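Local coordinates for ADP-ribosylglycohydrolase (Thermus thermophilus, PDB 2YZW), which belongs to the ADP-ribosylglycohydrolase family and folds as an all-helical protein, with gadolinium ions bound in the model, at residues A[129-134]-A[165-170]. Sequence-based numbering, arbitrary orientation.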
ATOM      1  N   GLY A 129      -3.519  -1.124   7.671  1.00  9.00           N
ATOM      2  CA  GLY A 129      -3.382   0.309   7.469  1.00  9.01           C
ATOM      3  C   GLY A 129      -1.978   0.780   7.118  1.00  9.09           C
ATOM      4  O   GLY A 129      -1.811   1.600   6.216  1.00  9.92           O
ATOM      5  N   PRO A 130      -0.938   0.284   7.811  1.00  8.45           N
ATOM      6  CA  PRO A 130       0.434   0.711   7.508  1.00  8.21           C
ATOM      7  C   PRO A 130       0.890   0.329   6.102  1.00  8.16           C
ATOM      8  O   PRO A 130       1.730   1.006   5.513  1.00  8.77           O
ATOM      9  CB  PRO A 130       1.265   0.007   8.581  1.00  7.18           C
ATOM     10  CG  PRO A 130       0.298  -0.188   9.707  1.00 10.49           C
ATOM     11  CD  PRO A 130      -0.960  -0.601   8.988  1.00  7.80           C
ATOM     12  N   LEU A 131       0.344  -0.764   5.575  1.00  5.93           N
ATOM     13  CA  LEU A 131       0.708  -1.235   4.239  1.00  6.52           C
ATOM     14  C   LEU A 131       0.060  -0.437   3.110  1.00  7.24           C
ATOM     15  O   LEU A 131       0.683  -0.181   2.081  1.00  8.15           O
ATOM     16  CB  LEU A 131       0.298  -2.700   4.065  1.00  7.99           C
ATOM     17  CG  LEU A 131       0.754  -3.725   5.103  1.00 10.65           C
ATOM     18  CD1 LEU A 131       0.262  -5.107   4.672  1.00  9.47           C
ATOM     19  CD2 LEU A 131       2.265  -3.714   5.224  1.00 10.38           C
ATOM     20  N   MET A 132      -1.194  -0.048   3.314  1.00  7.88           N
ATOM     21  CA  MET A 132      -1.948   0.656   2.287  1.00  8.41           C
ATOM     22  C   MET A 132      -1.421   2.031   1.903  1.00  9.33           C
ATOM     23  O   MET A 132      -1.722   2.522   0.817  1.00  9.66           O
ATOM     24  CB  MET A 132      -3.412   0.793   2.725  1.00  9.13           C
ATOM     25  CG  MET A 132      -3.658   1.929   3.711  1.00  9.13           C
ATOM     26  SD  MET A 132      -5.337   1.940   4.356  1.00 10.47           S
ATOM     27  CE  MET A 132      -5.224   3.324   5.516  1.00 10.69           C
ATOM     28  N   ARG A 133      -0.624   2.634   2.781  1.00  8.58           N
ATOM     29  CA  ARG A 133      -0.109   3.990   2.563  1.00  9.13           C
ATOM     30  C   ARG A 133       1.406   4.099   2.435  1.00  9.74           C
ATOM     31  O   ARG A 133       1.936   5.201   2.299  1.00 10.87           O
ATOM     32  CB  ARG A 133      -0.531   4.867   3.748  1.00  9.36           C
ATOM     33  CG  ARG A 133       0.121   4.407   5.062  1.00 10.21           C
ATOM     34  CD  ARG A 133      -0.312   5.197   6.288  1.00 10.48           C
ATOM     35  NE  ARG A 133       0.411   4.741   7.477  1.00  8.82           N
ATOM     36  CZ  ARG A 133      -0.166   4.364   8.615  1.00 10.46           C
ATOM     37  NH1 ARG A 133      -1.485   4.385   8.735  1.00  9.98           N
ATOM     38  NH2 ARG A 133       0.579   3.951   9.636  1.00  8.31           N
ATOM     39  N   LEU A 134       2.096   2.966   2.457  1.00  9.75           N
ATOM     40  CA  LEU A 134       3.557   2.944   2.454  1.00  8.91           C
ATOM     41  C   LEU A 134       4.400   3.552   1.334  1.00  9.53           C
ATOM     42  O   LEU A 134       5.373   4.247   1.622  1.00  9.48           O
ATOM     43  CB  LEU A 134       4.030   1.510   2.680  1.00  8.98           C
ATOM     44  CG  LEU A 134       5.514   1.344   3.020  1.00  9.12           C
ATOM     45  CD1 LEU A 134       5.831   2.064   4.328  1.00  9.97           C
ATOM     46  CD2 LEU A 134       5.838  -0.135   3.139  1.00  8.89           C
ATOM     47  N   LEU A 165       3.835  -4.536  12.046  1.00  7.47           N
ATOM     48  CA  LEU A 165       5.090  -3.809  11.928  1.00  7.58           C
ATOM     49  C   LEU A 165       6.056  -4.551  11.013  1.00  7.57           C
ATOM     50  O   LEU A 165       6.702  -3.946  10.157  1.00  6.86           O
ATOM     51  CB  LEU A 165       5.730  -3.618  13.305  1.00  7.67           C
ATOM     52  CG  LEU A 165       4.846  -2.906  14.330  1.00  9.18           C
ATOM     53  CD1 LEU A 165       5.650  -2.677  15.602  1.00 11.20           C
ATOM     54  CD2 LEU A 165       4.336  -1.590  13.767  1.00  9.67           C
ATOM     55  N   GLU A 166       6.149  -5.866  11.189  1.00  6.65           N
ATOM     56  CA  GLU A 166       7.051  -6.667  10.375  1.00  6.50           C
ATOM     57  C   GLU A 166       6.562  -6.736   8.932  1.00  6.47           C
ATOM     58  O   GLU A 166       7.364  -6.713   8.005  1.00  7.48           O
ATOM     59  CB  GLU A 166       7.185  -8.073  10.959  1.00  8.97           C
ATOM     60  CG  GLU A 166       7.648  -8.094  12.414  1.00  9.60           C
ATOM     61  CD  GLU A 166       7.750  -9.502  12.972  1.00 11.26           C
ATOM     62  OE1 GLU A 166       6.948 -10.361  12.551  1.00 10.87           O
ATOM     63  OE2 GLU A 166       8.619  -9.748  13.839  1.00 12.76           O
ATOM     64  N   ALA A 167       5.246  -6.816   8.742  1.00  6.46           N
ATOM     65  CA  ALA A 167       4.691  -6.876   7.392  1.00  6.44           C
ATOM     66  C   ALA A 167       5.057  -5.604   6.626  1.00  7.16           C
ATOM     67  O   ALA A 167       5.299  -5.642   5.419  1.00  6.73           O
ATOM     68  CB  ALA A 167       3.165  -7.035   7.453  1.00  9.08           C
ATOM     69  N   THR A 168       5.105  -4.484   7.341  1.00  6.78           N
ATOM     70  CA  THR A 168       5.436  -3.201   6.731  1.00  6.31           C
ATOM     71  C   THR A 168       6.906  -3.186   6.317  1.00  6.93           C
ATOM     72  O   THR A 168       7.259  -2.648   5.263  1.00  5.38           O
ATOM     73  CB  THR A 168       5.153  -2.039   7.710  1.00  7.35           C
ATOM     74  OG1 THR A 168       3.790  -2.109   8.150  1.00  5.62           O
ATOM     75  CG2 THR A 168       5.384  -0.687   7.023  1.00  6.73           C
ATOM     76  N   GLU A 169       7.760  -3.789   7.141  1.00  7.31           N
ATOM     77  CA  GLU A 169       9.183  -3.850   6.835  1.00  7.07           C
ATOM     78  C   GLU A 169       9.391  -4.706   5.589  1.00  7.23           C
ATOM     79  O   GLU A 169      10.198  -4.374   4.725  1.00  8.26           O
ATOM     80  CB  GLU A 169       9.956  -4.432   8.021  1.00  9.28           C
ATOM     81  CG  GLU A 169       9.780  -3.627   9.302  1.00 12.58           C
ATOM     82  CD  GLU A 169      10.534  -4.214  10.477  1.00 16.86           C
ATOM     83  OE1 GLU A 169      10.593  -5.457  10.585  1.00 18.42           O
ATOM     84  OE2 GLU A 169      11.052  -3.431  11.303  1.00 17.55           O
ATOM     85  N   VAL A 170       8.647  -5.802   5.492  1.00  6.26           N
ATOM     86  CA  VAL A 170       8.757  -6.670   4.329  1.00  6.64           C
ATOM     87  C   VAL A 170       8.291  -5.923   3.074  1.00  6.67           C
ATOM     88  O   VAL A 170       8.940  -5.992   2.030  1.00  6.71           O
ATOM     89  CB  VAL A 170       7.926  -7.960   4.516  1.00  6.83           C
ATOM     90  CG1 VAL A 170       7.949  -8.787   3.242  1.00  6.68           C
ATOM     91  CG2 VAL A 170       8.501  -8.779   5.674  1.00  6.97           C
TER
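Thr168 is the residue of helix 162-179 on which Pro130, Leu131 and Leu134 all converge, and its CA lies 5.7 Å from the CA of Leu131, the closest pair of CA atoms between the segments. The evidence for apolar packing is in the branches that meet. Leu131 sends CD2 against the helix backbone, 3.5 Å from Thr168 CA, and the same methyl is 4.1 Å from Ala167 CB. Its CG stands anti to the carbonyl carbon (chi1 -53°), and with chi2 extended at -178° the side chain reaches across to the helix although its CB does not point there. Leu134 has the other first torsion, CG anti to the backbone N (chi1 -167°), and crosses the Thr168 side chain obliquely: CD1 and CD2 both come to 3.9 Å from Thr168 CG2, so the forked end of Leu134 meets this single methyl with both branches from one side.

Carbon-to-oxygen contacts form a second class. Pro130 directs its CB at Thr168 OG1, 3.3 Å away, while Leu134 CD2 sits 3.6 Å from Thr168 O. The hydroxyl is satisfied within its own helix by a hydrogen bond to Ala164 O, one turn back, which probably helps hold the side chain where CG2 faces Leu134.

All five touching residues are buried. Around them, helix 147-156 presents Ala155 to both Pro130 and Thr168, and helix 252-267 meets Leu131 through Val258 and Leu134 through Gln261, whose NE2 also bonds to Leu131 O. The contact thus ties the short helix 129-132 to helix 162-179 in the interior of the all-helical fold; the side chain of Leu131 is about 11 Å from a bound gadolinium ion. With only van der Waals contacts between the segments, their cohesion rests on shape fit and burial of apolar side-chain carbon rather than on directed polar bonds.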